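D-glycero-D-manno-heptose 1-phosphate kinase (Bacteroides thetaiotaomicron, PDB 3K85) probably transfers a phosphate from ATP to a heptose 1-phosphate sugar, as expected of a small-molecule kinase of the GHMP family. Local coordinates at residues A[4-9]-A[124-129]; A[41-46]-A[101-106]; A[138-143]-A[163-168]. All blocks are in the same frame, centred on the assembly; numbering follows the deposited sequence.

Interaction 1: residues A[4-9]-A[124-129]; sequences VRSKAP and LKAFIE
Ser6 and Val4 lie against one side of the helix through Lys125, Ala126 and Glu129, where strand and helix axes come within 7.2 Å and run closer to antiparallel than to perpendicular (146°). Val4 can be followed from its root outward. Its CB sits near the aliphatic CG of Glu129. A chi1 of -61° puts CG1 beside the backbone N, where it meets the same methylene at 4.0 Å, the two side chains crossing obliquely. CG2 is left between the backbone N and the carbonyl carbon and reaches Ala126 O at 3.7 Å. Valine suits this place because its two methyls let one residue meet both the Glu129 methylene and the Ala126 carbonyl.

Ser6 meets Lys125 and Ala126: its CB rests 3.9 Å from Lys125 CB, and its OG lies 3.6 Å from Ala126 CB. That hydroxyl is hydrogen-bonded to Cys122 O, one turn before Ala126, which satisfies a polar group in a buried setting. Ala126, small enough to let its CA approach Ser6 CA to 5.2 Å, also touches the adjoining strand. Helix 115-131 thus packs across strands 4-15 and 39-47, the layered alpha/beta arrangement of the GHMP kinase N-terminal domain.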
loop_
_atom_site.group_PDB
_atom_site.type_symbol
_atom_site.label_atom_id
_atom_site.label_comp_id
_atom_site.label_asym_id
_atom_site.label_seq_id
_atom_site.Cartn_x
_atom_site.Cartn_y
_atom_site.Cartn_z
ATOM N N VAL A 4 -28.050 -12.868 1.785
ATOM C CA VAL A 4 -26.719 -12.274 1.662
ATOM C C VAL A 4 -26.561 -11.191 2.729
ATOM O O VAL A 4 -27.533 -10.586 3.161
ATOM C CB VAL A 4 -26.488 -11.609 0.271
ATOM C CG1 VAL A 4 -26.595 -12.638 -0.843
ATOM C CG2 VAL A 4 -27.488 -10.498 0.062
ATOM N N ARG A 5 -25.333 -10.959 3.163
ATOM C CA ARG A 5 -25.065 -9.936 4.170
ATOM C C ARG A 5 -23.855 -9.142 3.700
ATOM O O ARG A 5 -23.088 -9.616 2.867
ATOM C CB ARG A 5 -24.764 -10.578 5.535
ATOM C CG ARG A 5 -25.914 -11.386 6.162
ATOM C CD ARG A 5 -25.447 -12.004 7.479
ATOM N NE ARG A 5 -26.529 -12.417 8.366
ATOM C CZ ARG A 5 -27.162 -13.584 8.303
ATOM N NH1 ARG A 5 -26.830 -14.479 7.392
ATOM N NH2 ARG A 5 -28.127 -13.865 9.161
ATOM N N SER A 6 -23.690 -7.934 4.218
ATOM C CA SER A 6 -22.557 -7.116 3.836
ATOM C C SER A 6 -22.333 -6.124 4.943
ATOM O O SER A 6 -23.205 -5.933 5.774
ATOM C CB SER A 6 -22.842 -6.353 2.528
ATOM O OG SER A 6 -23.727 -5.258 2.740
ATOM N N LYS A 7 -21.156 -5.511 4.958
ATOM C CA LYS A 7 -20.826 -4.487 5.938
ATOM C C LYS A 7 -19.709 -3.644 5.361
ATOM O O LYS A 7 -18.894 -4.132 4.573
ATOM C CB LYS A 7 -20.400 -5.092 7.290
ATOM C CG LYS A 7 -19.161 -5.945 7.259
ATOM C CD LYS A 7 -18.919 -6.649 8.595
ATOM C CE LYS A 7 -18.098 -5.822 9.560
ATOM N NZ LYS A 7 -17.653 -6.663 10.716
ATOM N N ALA A 8 -19.685 -2.371 5.741
ATOM C CA ALA A 8 -18.667 -1.445 5.261
ATOM C C ALA A 8 -18.207 -0.609 6.435
ATOM O O ALA A 8 -19.001 -0.262 7.305
ATOM C CB ALA A 8 -19.243 -0.544 4.159
ATOM N N PRO A 9 -16.916 -0.265 6.475
ATOM C CA PRO A 9 -16.408 0.536 7.584
ATOM C C PRO A 9 -16.506 2.041 7.372
ATOM O O PRO A 9 -16.606 2.526 6.245
ATOM C CB PRO A 9 -14.961 0.065 7.698
ATOM C CG PRO A 9 -14.582 -0.109 6.257
ATOM C CD PRO A 9 -15.809 -0.797 5.656
ATOM N N LEU A 124 -24.867 -1.354 -1.632
ATOM C CA LEU A 124 -24.419 -1.758 -2.966
ATOM C C LEU A 124 -23.770 -3.135 -2.906
ATOM O O LEU A 124 -24.041 -4.016 -3.731
ATOM C CB LEU A 124 -23.419 -0.741 -3.519
ATOM C CG LEU A 124 -24.049 0.304 -4.439
ATOM C CD1 LEU A 124 -23.066 1.423 -4.731
ATOM C CD2 LEU A 124 -24.490 -0.381 -5.725
ATOM N N LYS A 125 -22.907 -3.318 -1.913
ATOM C CA LYS A 125 -22.230 -4.587 -1.747
ATOM C C LYS A 125 -23.223 -5.725 -1.559
ATOM O O LYS A 125 -23.027 -6.821 -2.102
ATOM C CB LYS A 125 -21.254 -4.523 -0.572
ATOM C CG LYS A 125 -19.794 -4.447 -0.999
ATOM C CD LYS A 125 -19.430 -5.669 -1.847
ATOM C CE LYS A 125 -17.940 -5.756 -2.110
ATOM N NZ LYS A 125 -17.419 -4.465 -2.632
ATOM N N ALA A 126 -24.296 -5.485 -0.807
ATOM C CA ALA A 126 -25.276 -6.547 -0.611
ATOM C C ALA A 126 -25.890 -6.886 -1.962
ATOM O O ALA A 126 -25.996 -8.056 -2.312
ATOM C CB ALA A 126 -26.356 -6.115 0.367
ATOM N N PHE A 127 -26.279 -5.864 -2.728
ATOM C CA PHE A 127 -26.860 -6.102 -4.051
ATOM C C PHE A 127 -25.868 -6.804 -4.981
ATOM O O PHE A 127 -26.237 -7.762 -5.676
ATOM C CB PHE A 127 -27.351 -4.787 -4.687
ATOM C CG PHE A 127 -28.731 -4.373 -4.231
ATOM C CD1 PHE A 127 -29.865 -5.031 -4.707
ATOM C CD2 PHE A 127 -28.899 -3.350 -3.299
ATOM C CE1 PHE A 127 -31.143 -4.672 -4.260
ATOM C CE2 PHE A 127 -30.164 -2.990 -2.848
ATOM C CZ PHE A 127 -31.288 -3.653 -3.332
ATOM N N ILE A 128 -24.616 -6.350 -4.986
ATOM C CA ILE A 128 -23.598 -6.971 -5.837
ATOM C C ILE A 128 -23.465 -8.459 -5.496
ATOM O O ILE A 128 -23.475 -9.316 -6.384
ATOM C CB ILE A 128 -22.226 -6.289 -5.650
ATOM C CG1 ILE A 128 -22.320 -4.822 -6.077
ATOM C CG2 ILE A 128 -21.156 -7.051 -6.430
ATOM C CD1 ILE A 128 -21.097 -3.985 -5.735
ATOM N N GLU A 129 -23.337 -8.758 -4.206
ATOM C CA GLU A 129 -23.231 -10.141 -3.734
ATOM C C GLU A 129 -24.500 -10.901 -4.141
ATOM O O GLU A 129 -24.451 -12.009 -4.679
ATOM C CB GLU A 129 -23.101 -10.139 -2.207
ATOM C CG GLU A 129 -22.827 -11.487 -1.586
ATOM C CD GLU A 129 -21.542 -12.103 -2.090
ATOM O OE1 GLU A 129 -20.528 -11.373 -2.186
ATOM O OE2 GLU A 129 -21.546 -13.322 -2.380
#

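Interaction 2: residues A[41-46]-A[101-106]; sequences AYCTIE and ITTYND
Tyr42 and Tyr104 form a hydrogen-bonded pair where strands 41-46 and 101-105 run antiparallel within the mixed sheet of the N-terminal domain of this GHMP kinase.

Backbone bonds set the register. Tyr42 N donates to Tyr104 O in a nearly straight bond of 2.9 Å, whereas the return bond from Tyr104 N to Tyr42 O is weak. The Thr44 and Thr102 pair is joined in both directions, with Thr102 N donating to Thr44 O at 3.0 Å. Between these pairs Cys43 CA makes a CA-H...O contact with Thr102 O at 3.2 Å.

Mostly apolar contacts occupy the face carrying Ala41, Cys43, Ile45, Ile101, Thr103 and Asn105, which turns toward helices 115-131 and 79-91. Ile45 and Ile101 lie side by side, their CG1 atoms 3.6 Å apart. A chi1 of -179° sets Ile101 CG1 anti to its backbone N and beside Ile45, where Cys43 SG touches it too. Asn105 ND2 lies 3.6 Å from Ala41 CB, while its OD1 accepts from Ala107 N. Short side chains suit this side because they let helix 115-131 come near, Thr118 on Ala41 and Met119 on Thr103.

The other face is more polar and more exposed. Thr44 CG2 lies beside Thr102 CB, and a water links Thr102 OG1 with Glu46 OE2. The tyrosine rings are near parallel (20°) but slid apart, so they barely overlap: Tyr104 CE1 and CZ lie near Tyr42 CD2, while Tyr104 OH sits over the centre of the Tyr42 ring.

A side-chain hydrogen bond ends the row. Asp106, whose OD2 also accepts from Tyr40 N, turns its carboxylate 71° from the Tyr42 ring, and the syn lone pair of OD2 receives the Tyr42 hydroxyl, with OH 2.8 Å from OD2.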
loop_
_atom_site.group_PDB
_atom_site.type_symbol
_atom_site.label_atom_id
_atom_site.label_comp_id
_atom_site.label_asym_id
_atom_site.label_seq_id
_atom_site.Cartn_x
_atom_site.Cartn_y
_atom_site.Cartn_z
ATOM N N ALA A 41 -21.413 -0.333 8.865
ATOM C CA ALA A 41 -22.764 -0.213 8.337
ATOM C C ALA A 41 -23.042 -1.663 7.971
ATOM O O ALA A 41 -22.195 -2.320 7.363
ATOM C CB ALA A 41 -22.782 0.663 7.077
ATOM N N TYR A 42 -24.199 -2.188 8.339
ATOM C CA TYR A 42 -24.476 -3.580 8.017
ATOM C C TYR A 42 -25.740 -3.627 7.212
ATOM O O TYR A 42 -26.562 -2.731 7.286
ATOM C CB TYR A 42 -24.667 -4.427 9.281
ATOM C CG TYR A 42 -23.603 -4.225 10.338
ATOM C CD1 TYR A 42 -22.650 -5.220 10.618
ATOM C CD2 TYR A 42 -23.561 -3.051 11.080
ATOM C CE1 TYR A 42 -21.687 -5.033 11.628
ATOM C CE2 TYR A 42 -22.608 -2.856 12.078
ATOM C CZ TYR A 42 -21.676 -3.841 12.352
ATOM O OH TYR A 42 -20.731 -3.594 13.330
ATOM N N CYS A 43 -25.895 -4.687 6.443
ATOM C CA CYS A 43 -27.075 -4.842 5.633
ATOM C C CYS A 43 -27.236 -6.307 5.302
ATOM O O CYS A 43 -26.257 -6.997 5.028
ATOM C CB CYS A 43 -26.944 -4.023 4.339
ATOM S SG CYS A 43 -28.193 -4.413 3.073
ATOM N N THR A 44 -28.458 -6.807 5.385
ATOM C CA THR A 44 -28.689 -8.182 4.996
ATOM C C THR A 44 -29.883 -8.156 4.073
ATOM O O THR A 44 -30.842 -7.413 4.296
ATOM C CB THR A 44 -28.933 -9.128 6.193
ATOM O OG1 THR A 44 -30.029 -9.998 5.887
ATOM C CG2 THR A 44 -29.202 -8.348 7.459
ATOM N N ILE A 45 -29.786 -8.924 2.998
ATOM C CA ILE A 45 -30.845 -8.996 2.013
ATOM C C ILE A 45 -31.208 -10.457 1.780
ATOM O O ILE A 45 -30.349 -11.295 1.518
ATOM C CB ILE A 45 -30.406 -8.339 0.671
ATOM C CG1 ILE A 45 -30.177 -6.844 0.880
ATOM C CG2 ILE A 45 -31.474 -8.548 -0.401
ATOM C CD1 ILE A 45 -29.748 -6.104 -0.377
ATOM N N GLU A 46 -32.489 -10.758 1.906
ATOM C CA GLU A 46 -32.960 -12.111 1.694
ATOM C C GLU A 46 -34.091 -12.079 0.682
ATOM O O GLU A 46 -35.077 -11.359 0.860
ATOM C CB GLU A 46 -33.418 -12.731 3.024
ATOM C CG GLU A 46 -34.227 -11.807 3.916
ATOM C CD GLU A 46 -34.464 -12.393 5.308
ATOM O OE1 GLU A 46 -35.055 -13.498 5.400
ATOM O OE2 GLU A 46 -34.062 -11.745 6.305
ATOM N N ILE A 101 -35.055 -6.491 3.423
ATOM C CA ILE A 101 -33.747 -5.879 3.602
ATOM C C ILE A 101 -33.640 -5.129 4.926
ATOM O O ILE A 101 -34.456 -4.259 5.229
ATOM C CB ILE A 101 -33.408 -4.928 2.416
ATOM C CG1 ILE A 101 -32.020 -4.319 2.618
ATOM C CG2 ILE A 101 -34.469 -3.851 2.275
ATOM C CD1 ILE A 101 -31.592 -3.375 1.516
ATOM N N THR A 102 -32.620 -5.478 5.712
ATOM C CA THR A 102 -32.407 -4.862 7.020
ATOM C C THR A 102 -31.185 -3.971 7.034
ATOM O O THR A 102 -30.178 -4.277 6.411
ATOM C CB THR A 102 -32.259 -5.937 8.081
ATOM O OG1 THR A 102 -33.439 -6.741 8.071
ATOM C CG2 THR A 102 -32.058 -5.321 9.456
ATOM N N THR A 103 -31.248 -2.880 7.777
ATOM C CA THR A 103 -30.139 -1.956 7.774
ATOM C C THR A 103 -29.891 -1.227 9.085
ATOM O O THR A 103 -30.830 -0.771 9.727
ATOM C CB THR A 103 -30.374 -0.898 6.666
ATOM O OG1 THR A 103 -30.183 -1.492 5.377
ATOM C CG2 THR A 103 -29.433 0.234 6.808
ATOM N N TYR A 104 -28.625 -1.122 9.480
ATOM C CA TYR A 104 -28.268 -0.371 10.678
ATOM C C TYR A 104 -26.808 0.057 10.624
ATOM O O TYR A 104 -25.996 -0.567 9.953
ATOM C CB TYR A 104 -28.616 -1.141 11.972
ATOM C CG TYR A 104 -27.708 -2.269 12.389
ATOM C CD1 TYR A 104 -26.572 -2.025 13.168
ATOM C CD2 TYR A 104 -28.002 -3.590 12.038
ATOM C CE1 TYR A 104 -25.743 -3.078 13.590
ATOM C CE2 TYR A 104 -27.183 -4.649 12.453
ATOM C CZ TYR A 104 -26.053 -4.387 13.226
ATOM O OH TYR A 104 -25.232 -5.430 13.609
ATOM N N ASN A 105 -26.507 1.152 11.311
ATOM C CA ASN A 105 -25.178 1.750 11.333
ATOM C C ASN A 105 -24.696 1.880 12.778
ATOM O O ASN A 105 -25.502 1.862 13.701
ATOM C CB ASN A 105 -25.265 3.135 10.675
ATOM C CG ASN A 105 -23.935 3.623 10.130
ATOM O OD1 ASN A 105 -23.033 3.984 10.889
ATOM N ND2 ASN A 105 -23.804 3.635 8.802
ATOM N N ASP A 106 -23.382 1.990 12.972
ATOM C CA ASP A 106 -22.814 2.136 14.314
ATOM C C ASP A 106 -22.580 3.606 14.638
ATOM O O ASP A 106 -22.048 3.935 15.698
ATOM C CB ASP A 106 -21.479 1.387 14.452
ATOM C CG ASP A 106 -21.645 -0.121 14.478
ATOM O OD1 ASP A 106 -22.676 -0.599 14.998
ATOM O OD2 ASP A 106 -20.734 -0.829 13.996
HETATM O O HOH W 1 -33.716 -8.545 6.018
#

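Interaction 3: residues A[138-143]-A[163-168]; sequences YETSRL and AAAFGG
Phe166 points the CZ end of its ring at the face of Tyr138, an edge-to-face (T-shaped) aromatic pair with planes at 75° and centroids 5.0 Å apart. Phe166 CZ stands 3.7 Å above the tyrosine plane, over its centre, so all six ring carbons of Tyr138 lie at similar distances from it. The two rings join the helices by an apolar contact.

Small residues make the closer packing. Ser141 OG lies at the edge of the Phe166 ring, 3.3 Å from CE2, and also 3.4 Å from Ala165 CB. Thr140 CG2 meets the same methyl more loosely, at 4.2 Å. Alanine and short hydroxyl residues suit this interface because they add little bulk.

The polar groups are satisfied within their own helix or beyond the contact. A chi1 of -51° sets Ser141 OG beside its backbone N, where it bonds to Asp137 O; Thr140 OG1 bonds to Gly136 O, and Tyr138 OH to Val182 N. Tyr138 also makes a cation-pi contact with Lys248 of the second subunit. Helix 159-166 ends here, Gly167 leaving with positive phi toward strand 169-175, while Thr140 and Leu143 also rest on Ile128 and Leu124 of helix 115-131.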
loop_
_atom_site.group_PDB
_atom_site.type_symbol
_atom_site.label_atom_id
_atom_site.label_comp_id
_atom_site.label_asym_id
_atom_site.label_seq_id
_atom_site.Cartn_x
_atom_site.Cartn_y
_atom_site.Cartn_z
ATOM N N TYR A 138 -13.273 0.262 -7.783
ATOM C CA TYR A 138 -13.454 1.516 -8.499
ATOM C C TYR A 138 -14.882 1.766 -8.957
ATOM O O TYR A 138 -15.416 2.837 -8.722
ATOM C CB TYR A 138 -12.476 1.611 -9.676
ATOM C CG TYR A 138 -11.104 2.092 -9.245
ATOM C CD1 TYR A 138 -10.878 3.438 -8.960
ATOM C CD2 TYR A 138 -10.041 1.194 -9.085
ATOM C CE1 TYR A 138 -9.613 3.890 -8.523
ATOM C CE2 TYR A 138 -8.773 1.629 -8.652
ATOM C CZ TYR A 138 -8.565 2.976 -8.377
ATOM O OH TYR A 138 -7.311 3.411 -7.996
ATOM N N GLU A 139 -15.505 0.780 -9.591
ATOM C CA GLU A 139 -16.881 0.925 -10.067
ATOM C C GLU A 139 -17.885 1.169 -8.933
ATOM O O GLU A 139 -18.802 1.970 -9.077
ATOM C CB GLU A 139 -17.316 -0.318 -10.840
ATOM C CG GLU A 139 -16.522 -0.610 -12.104
ATOM C CD GLU A 139 -15.100 -1.090 -11.820
ATOM O OE1 GLU A 139 -14.837 -1.566 -10.689
ATOM O OE2 GLU A 139 -14.253 -1.008 -12.741
ATOM N N THR A 140 -17.705 0.470 -7.812
ATOM C CA THR A 140 -18.596 0.601 -6.665
ATOM C C THR A 140 -18.531 1.987 -6.036
ATOM O O THR A 140 -19.559 2.582 -5.704
ATOM C CB THR A 140 -18.265 -0.464 -5.606
ATOM O OG1 THR A 140 -18.603 -1.750 -6.131
ATOM C CG2 THR A 140 -19.035 -0.231 -4.322
ATOM N N SER A 141 -17.325 2.505 -5.874
ATOM C CA SER A 141 -17.160 3.822 -5.293
ATOM C C SER A 141 -17.831 4.864 -6.175
ATOM O O SER A 141 -18.617 5.681 -5.706
ATOM C CB SER A 141 -15.678 4.153 -5.160
ATOM O OG SER A 141 -15.002 3.104 -4.496
ATOM N N ARG A 142 -17.508 4.829 -7.458
ATOM C CA ARG A 142 -18.056 5.770 -8.427
ATOM C C ARG A 142 -19.586 5.677 -8.489
ATOM O O ARG A 142 -20.283 6.694 -8.500
ATOM C CB ARG A 142 -17.402 5.483 -9.788
ATOM C CG ARG A 142 -18.169 5.877 -11.040
ATOM C CD ARG A 142 -17.576 5.088 -12.217
ATOM N NE ARG A 142 -18.298 5.243 -13.478
ATOM C CZ ARG A 142 -17.985 4.587 -14.596
ATOM N NH1 ARG A 142 -16.964 3.732 -14.601
ATOM N NH2 ARG A 142 -18.682 4.787 -15.712
ATOM N N LEU A 143 -20.113 4.460 -8.520
ATOM C CA LEU A 143 -21.557 4.297 -8.564
ATOM C C LEU A 143 -22.200 4.848 -7.293
ATOM O O LEU A 143 -23.300 5.399 -7.336
ATOM C CB LEU A 143 -21.933 2.827 -8.724
ATOM C CG LEU A 143 -23.440 2.561 -8.725
ATOM C CD1 LEU A 143 -24.140 3.425 -9.785
ATOM C CD2 LEU A 143 -23.678 1.096 -8.997
ATOM N N ALA A 163 -13.188 5.331 0.493
ATOM C CA ALA A 163 -12.658 4.745 1.715
ATOM C C ALA A 163 -13.489 3.508 2.073
ATOM O O ALA A 163 -12.951 2.429 2.331
ATOM C CB ALA A 163 -12.696 5.758 2.846
ATOM N N ALA A 164 -14.806 3.653 2.044
ATOM C CA ALA A 164 -15.682 2.546 2.392
ATOM C C ALA A 164 -15.478 1.304 1.535
ATOM O O ALA A 164 -15.429 0.188 2.057
ATOM C CB ALA A 164 -17.140 2.995 2.319
ATOM N N ALA A 165 -15.359 1.491 0.223
ATOM C CA ALA A 165 -15.193 0.362 -0.688
ATOM C C ALA A 165 -13.792 -0.249 -0.718
ATOM O O ALA A 165 -13.645 -1.460 -0.921
ATOM C CB ALA A 165 -15.617 0.773 -2.116
ATOM N N PHE A 166 -12.771 0.583 -0.522
ATOM C CA PHE A 166 -11.385 0.118 -0.556
ATOM C C PHE A 166 -10.837 -0.414 0.763
ATOM O O PHE A 166 -10.232 -1.484 0.775
ATOM C CB PHE A 166 -10.482 1.224 -1.107
ATOM C CG PHE A 166 -10.589 1.388 -2.600
ATOM C CD1 PHE A 166 -9.663 0.780 -3.455
ATOM C CD2 PHE A 166 -11.640 2.122 -3.159
ATOM C CE1 PHE A 166 -9.781 0.905 -4.846
ATOM C CE2 PHE A 166 -11.767 2.253 -4.543
ATOM C CZ PHE A 166 -10.834 1.642 -5.393
ATOM N N GLY A 167 -11.040 0.321 1.859
ATOM C CA GLY A 167 -10.560 -0.122 3.161
ATOM C C GLY A 167 -9.082 0.119 3.406
ATOM O O GLY A 167 -8.307 0.278 2.453
ATOM N N GLY A 168 -8.700 0.153 4.686
ATOM C CA GLY A 168 -7.311 0.368 5.087
ATOM C C GLY A 168 -6.845 1.820 5.081
ATOM O O GLY A 168 -7.663 2.733 5.171
#

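How the interactions relate
Interactions 1 and 2 share a sheet: strands 4-15 and 39-47 are neighbours, joined by Val4 N to Ile45 O and Ser6 N to Cys43 O, probable hydrogen bonds. Interaction 2 holds strand to strand with backbone bonds and has one buried and one more exposed face; interaction 1 lays helix 115-131 on the buried face through close van der Waals contacts, with Ala126 CB also meeting Ile45 CD1. Interaction 3, a buried helix-helix contact built on aromatic packing, touches that same helix, Ile128 CD1 lying against Thr140 OG1 and Leu124 CD2 against Leu143 CD2. Interactions 2 and 3 do not touch, their nearest atoms being about 8 Å apart.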